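PDB 4G7X: putative uncharacterized protein from Vibrio cholerae, which probably serves as the N-terminal domain of the CTXphi phage pIII protein, which binds a periplasmic domain of a host protein during infection of Vibrio cholerae. Local coordinates for residues 24-36 and 45-58. Sequence-based numbering, arbitrary orientation.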
loop_
_atom_site.group_PDB
_atom_site.type_symbol
_atom_site.label_atom_id
_atom_site.label_comp_id
_atom_site.label_asym_id
_atom_site.label_seq_id
_atom_site.Cartn_x
_atom_site.Cartn_y
_atom_site.Cartn_z
ATOM N N LEU A 24 0.882 -3.330 5.854
ATOM C CA LEU A 24 1.680 -4.323 6.561
ATOM C C LEU A 24 1.113 -5.706 6.321
ATOM O O LEU A 24 -0.109 -5.873 6.248
ATOM C CB LEU A 24 1.720 -4.018 8.061
ATOM C CG LEU A 24 2.377 -2.694 8.468
ATOM C CD1 LEU A 24 2.297 -2.540 9.975
ATOM C CD2 LEU A 24 3.818 -2.612 7.995
ATOM N N LEU A 25 2.007 -6.688 6.207
ATOM C CA LEU A 25 1.637 -8.081 5.960
ATOM C C LEU A 25 1.782 -8.928 7.211
ATOM O O LEU A 25 2.727 -8.755 7.988
ATOM C CB LEU A 25 2.507 -8.679 4.855
ATOM C CG LEU A 25 2.534 -7.924 3.527
ATOM C CD1 LEU A 25 3.541 -8.572 2.590
ATOM C CD2 LEU A 25 1.158 -7.834 2.884
ATOM N N PHE A 26 0.852 -9.858 7.395
ATOM C CA PHE A 26 0.869 -10.758 8.546
ATOM C C PHE A 26 0.542 -12.165 8.092
ATOM O O PHE A 26 0.096 -12.382 6.958
ATOM C CB PHE A 26 -0.134 -10.303 9.613
ATOM C CG PHE A 26 0.067 -8.886 10.061
ATOM C CD1 PHE A 26 0.982 -8.588 11.065
ATOM C CD2 PHE A 26 -0.628 -7.847 9.455
ATOM C CE1 PHE A 26 1.186 -7.278 11.471
ATOM C CE2 PHE A 26 -0.426 -6.533 9.852
ATOM C CZ PHE A 26 0.480 -6.248 10.861
ATOM N N GLY A 27 0.758 -13.124 8.985
ATOM C CA GLY A 27 0.402 -14.501 8.706
ATOM C C GLY A 27 -1.089 -14.703 8.536
ATOM O O GLY A 27 -1.905 -13.946 9.074
ATOM N N PHE A 28 -1.447 -15.727 7.770
ATOM C CA PHE A 28 -2.836 -16.099 7.566
ATOM C C PHE A 28 -3.491 -16.411 8.908
ATOM O O PHE A 28 -2.845 -16.952 9.814
ATOM C CB PHE A 28 -2.883 -17.320 6.651
ATOM C CG PHE A 28 -4.209 -17.542 5.983
ATOM C CD1 PHE A 28 -4.932 -18.704 6.234
ATOM C CD2 PHE A 28 -4.729 -16.608 5.083
ATOM C CE1 PHE A 28 -6.151 -18.928 5.612
ATOM C CE2 PHE A 28 -5.950 -16.825 4.461
ATOM C CZ PHE A 28 -6.662 -17.989 4.726
ATOM N N GLY A 29 -4.759 -16.029 9.050
ATOM C CA GLY A 29 -5.497 -16.296 10.286
ATOM C C GLY A 29 -5.116 -15.393 11.448
ATOM O O GLY A 29 -5.467 -15.657 12.595
ATOM N N SER A 30 -4.392 -14.316 11.164
ATOM C CA SER A 30 -4.086 -13.335 12.197
ATOM C C SER A 30 -5.362 -12.609 12.603
ATOM O O SER A 30 -6.235 -12.383 11.764
ATOM C CB SER A 30 -3.099 -12.289 11.678
ATOM O OG SER A 30 -1.799 -12.826 11.528
ATOM N N PRO A 31 -5.466 -12.227 13.888
ATOM C CA PRO A 31 -6.481 -11.248 14.241
ATOM C C PRO A 31 -6.138 -9.944 13.534
ATOM O O PRO A 31 -5.027 -9.801 13.001
ATOM C CB PRO A 31 -6.298 -11.097 15.748
ATOM C CG PRO A 31 -4.841 -11.351 15.951
ATOM C CD PRO A 31 -4.524 -12.464 14.994
ATOM N N ILE A 32 -7.074 -9.006 13.506
ATOM C CA ILE A 32 -6.804 -7.705 12.914
ATOM C C ILE A 32 -5.828 -6.973 13.823
ATOM O O ILE A 32 -6.203 -6.445 14.871
ATOM C CB ILE A 32 -8.090 -6.890 12.679
ATOM C CG1 ILE A 32 -9.086 -7.704 11.844
ATOM C CG2 ILE A 32 -7.750 -5.573 11.986
ATOM C CD1 ILE A 32 -10.373 -6.976 11.510
ATOM N N VAL A 33 -4.560 -6.973 13.424
ATOM C CA VAL A 33 -3.498 -6.412 14.245
ATOM C C VAL A 33 -3.768 -4.923 14.474
ATOM O O VAL A 33 -3.945 -4.162 13.528
ATOM C CB VAL A 33 -2.110 -6.693 13.621
ATOM C CG1 VAL A 33 -1.003 -6.053 14.440
ATOM C CG2 VAL A 33 -1.873 -8.198 13.519
ATOM N N GLN A 34 -3.848 -4.533 15.742
ATOM C CA GLN A 34 -4.354 -3.209 16.118
ATOM C C GLN A 34 -3.290 -2.123 16.126
ATOM O O GLN A 34 -3.514 -1.014 15.640
ATOM C CB GLN A 34 -5.042 -3.278 17.487
ATOM C CG GLN A 34 -6.302 -4.139 17.487
ATOM C CD GLN A 34 -7.418 -3.534 16.660
ATOM O OE1 GLN A 34 -7.948 -2.478 17.002
ATOM N NE2 GLN A 34 -7.771 -4.186 15.564
ATOM N N SER A 35 -2.136 -2.452 16.688
ATOM C CA SER A 35 -1.032 -1.514 16.792
ATOM C C SER A 35 0.269 -2.233 16.500
ATOM O O SER A 35 0.480 -3.358 16.952
ATOM C CB SER A 35 -0.983 -0.877 18.182
ATOM O OG SER A 35 -2.153 -0.118 18.461
ATOM N N VAL A 36 1.130 -1.581 15.723
ATOM C CA VAL A 36 2.401 -2.157 15.311
ATOM C C VAL A 36 3.493 -1.113 15.471
ATOM O O VAL A 36 3.336 0.031 15.026
ATOM C CB VAL A 36 2.372 -2.626 13.838
ATOM C CG1 VAL A 36 3.739 -3.140 13.402
ATOM C CG2 VAL A 36 1.320 -3.704 13.629
ATOM N N ILE A 45 -4.115 0.449 13.112
ATOM C CA ILE A 45 -4.971 0.027 12.006
ATOM C C ILE A 45 -5.984 1.113 11.622
ATOM O O ILE A 45 -6.591 1.750 12.487
ATOM C CB ILE A 45 -5.670 -1.317 12.346
ATOM C CG1 ILE A 45 -6.465 -1.874 11.153
ATOM C CG2 ILE A 45 -6.565 -1.181 13.574
ATOM C CD1 ILE A 45 -5.612 -2.410 10.019
ATOM N N GLU A 46 -6.154 1.322 10.321
ATOM C CA GLU A 46 -7.130 2.284 9.822
ATOM C C GLU A 46 -8.514 1.676 9.735
ATOM O O GLU A 46 -8.668 0.482 9.474
ATOM C CB GLU A 46 -6.719 2.807 8.452
ATOM C CG GLU A 46 -5.430 3.602 8.490
ATOM C CD GLU A 46 -5.234 4.417 7.239
ATOM O OE1 GLU A 46 -5.987 5.396 7.041
ATOM O OE2 GLU A 46 -4.318 4.088 6.466
ATOM N N LYS A 47 -9.517 2.516 9.961
ATOM C CA LYS A 47 -10.908 2.113 9.878
ATOM C C LYS A 47 -11.643 3.163 9.061
ATOM O O LYS A 47 -11.462 4.356 9.290
ATOM C CB LYS A 47 -11.499 2.016 11.283
ATOM C CG LYS A 47 -12.885 1.394 11.351
ATOM C CD LYS A 47 -13.270 1.140 12.801
ATOM C CE LYS A 47 -14.653 0.521 12.919
ATOM N NZ LYS A 47 -15.749 1.526 12.841
ATOM N N ASP A 48 -12.437 2.718 8.091
ATOM C CA ASP A 48 -13.281 3.638 7.325
ATOM C C ASP A 48 -14.753 3.253 7.501
ATOM O O ASP A 48 -15.078 2.486 8.407
ATOM C CB ASP A 48 -12.837 3.711 5.850
ATOM C CG ASP A 48 -13.028 2.398 5.089
ATOM O OD1 ASP A 48 -13.720 1.486 5.584
ATOM O OD2 ASP A 48 -12.488 2.282 3.968
ATOM N N ASP A 49 -15.629 3.767 6.638
ATOM C CA ASP A 49 -17.073 3.530 6.762
ATOM C C ASP A 49 -17.485 2.062 6.617
ATOM O O ASP A 49 -18.611 1.695 6.965
ATOM C CB ASP A 49 -17.852 4.402 5.764
ATOM C CG ASP A 49 -17.856 5.877 6.149
ATOM O OD1 ASP A 49 -17.485 6.210 7.296
ATOM O OD2 ASP A 49 -18.246 6.711 5.301
ATOM N N TYR A 50 -16.576 1.230 6.117
ATOM C CA TYR A 50 -16.869 -0.182 5.888
ATOM C C TYR A 50 -16.182 -1.110 6.888
ATOM O O TYR A 50 -16.318 -2.327 6.803
ATOM C CB TYR A 50 -16.552 -0.560 4.436
ATOM C CG TYR A 50 -17.388 0.221 3.444
ATOM C CD1 TYR A 50 -18.634 -0.252 3.031
ATOM C CD2 TYR A 50 -16.951 1.451 2.947
ATOM C CE1 TYR A 50 -19.415 0.469 2.135
ATOM C CE2 TYR A 50 -17.725 2.179 2.051
ATOM C CZ TYR A 50 -18.952 1.684 1.650
ATOM O OH TYR A 50 -19.725 2.404 0.759
ATOM N N GLY A 51 -15.471 -0.522 7.847
ATOM C CA GLY A 51 -14.810 -1.283 8.905
ATOM C C GLY A 51 -13.307 -1.134 8.818
ATOM O O GLY A 51 -12.804 -0.240 8.133
ATOM N N PHE A 52 -12.584 -2.004 9.516
ATOM C CA PHE A 52 -11.129 -1.978 9.441
ATOM C C PHE A 52 -10.668 -2.235 8.014
ATOM O O PHE A 52 -11.248 -3.056 7.305
ATOM C CB PHE A 52 -10.523 -3.004 10.399
ATOM C CG PHE A 52 -10.740 -2.670 11.843
ATOM C CD1 PHE A 52 -11.603 -3.432 12.625
ATOM C CD2 PHE A 52 -10.103 -1.577 12.413
ATOM C CE1 PHE A 52 -11.806 -3.109 13.960
ATOM C CE2 PHE A 52 -10.305 -1.246 13.744
ATOM C CZ PHE A 52 -11.161 -2.014 14.519
ATOM N N VAL A 53 -9.637 -1.512 7.591
ATOM C CA VAL A 53 -9.098 -1.673 6.243
ATOM C C VAL A 53 -8.084 -2.818 6.282
ATOM O O VAL A 53 -6.877 -2.608 6.406
ATOM C CB VAL A 53 -8.487 -0.367 5.703
ATOM C CG1 VAL A 53 -8.159 -0.522 4.225
ATOM C CG2 VAL A 53 -9.448 0.798 5.914
ATOM N N TRP A 54 -8.620 -4.029 6.166
ATOM C CA TRP A 54 -7.928 -5.274 6.477
ATOM C C TRP A 54 -8.546 -6.383 5.685
ATOM O O TRP A 54 -9.766 -6.438 5.545
ATOM C CB TRP A 54 -8.088 -5.580 7.966
ATOM C CG TRP A 54 -7.609 -6.950 8.377
ATOM C CD1 TRP A 54 -8.292 -8.160 8.263
ATOM C CD2 TRP A 54 -6.319 -7.292 8.980
ATOM N NE1 TRP A 54 -7.533 -9.197 8.734
ATOM C CE2 TRP A 54 -6.335 -8.745 9.183
ATOM C CE3 TRP A 54 -5.195 -6.569 9.358
ATOM C CZ2 TRP A 54 -5.267 -9.416 9.754
ATOM C CZ3 TRP A 54 -4.118 -7.257 9.924
ATOM C CH2 TRP A 54 -4.153 -8.647 10.112
ATOM N N SER A 55 -7.721 -7.296 5.176
ATOM C CA SER A 55 -8.237 -8.521 4.566
ATOM C C SER A 55 -7.216 -9.645 4.628
ATOM O O SER A 55 -6.020 -9.393 4.735
ATOM C CB SER A 55 -8.686 -8.272 3.120
ATOM O OG SER A 55 -7.612 -7.848 2.304
ATOM N N CYS A 56 -7.702 -10.883 4.585
ATOM C CA CYS A 56 -6.827 -12.053 4.464
ATOM C C CYS A 56 -7.078 -12.728 3.115
ATOM O O CYS A 56 -8.228 -12.825 2.668
ATOM C CB CYS A 56 -7.002 -13.021 5.643
ATOM S SG CYS A 56 -6.656 -12.284 7.266
ATOM N N LEU A 57 -5.996 -13.171 2.476
ATOM C CA LEU A 57 -6.040 -13.743 1.131
ATOM C C LEU A 57 -5.310 -15.081 1.071
ATOM O O LEU A 57 -4.389 -15.331 1.846
ATOM C CB LEU A 57 -5.397 -12.790 0.119
ATOM C CG LEU A 57 -5.676 -11.291 0.202
ATOM C CD1 LEU A 57 -4.931 -10.677 1.375
ATOM C CD2 LEU A 57 -5.263 -10.618 -1.096
ATOM N N SER A 58 -5.726 -15.926 0.131
ATOM C CA SER A 58 -5.047 -17.186 -0.153
ATOM C C SER A 58 -4.945 -17.302 -1.668
ATOM O O SER A 58 -5.930 -17.603 -2.344
ATOM C CB SER A 58 -5.825 -18.361 0.436
ATOM O OG SER A 58 -5.150 -19.586 0.207
#
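The loop 28-34, which links strand 20-27 to the hairpin of strands 35-38 and 41-48 in this pIII N1 domain, packs over Trp-54 of strand 51-59. Ile-32 lies across one face of the indole: its CG1 stands 3.7 Å from the centroid of the five-membered ring and 8° off the normal, a CH-pi contact. CG1 lies beside the backbone N and CG2 beside the carbonyl carbon, which spreads the two branches over the five-membered ring and the CD2/CE3 side; CD1 reaches Phe-52 CD1. At the far end of the indole, Phe-26 CD2 comes to 3.6 Å from Trp-54 CZ3. The Phe-26 ring is near-parallel to the six-membered ring (27°) but displaced, centroids 5.6 Å apart, leaving little stacking.

Polar bonds fix the loop. Gly-27 O accepts Ser-30 N and OG, closing a type II turn. Gln-34 NE2 donates to Ile-32 O at 2.8 Å, and the bent side chain brings NE2 over the rim of one Phe-52 face, the amide nearly upright on the ring (86°). Ile-45 N donates to Gln-34 O (3.0 Å), just before strand 35-38. Cys-56, disulfide-bonded to Cys-65, ties Trp-54's strand to strand 64-71. Apolar contacts of Ile-32 and Phe-26 with Trp-54, and of Ile-32 with Phe-52, dominate; hydrogen bonds within the loop and one between the segments set its shape.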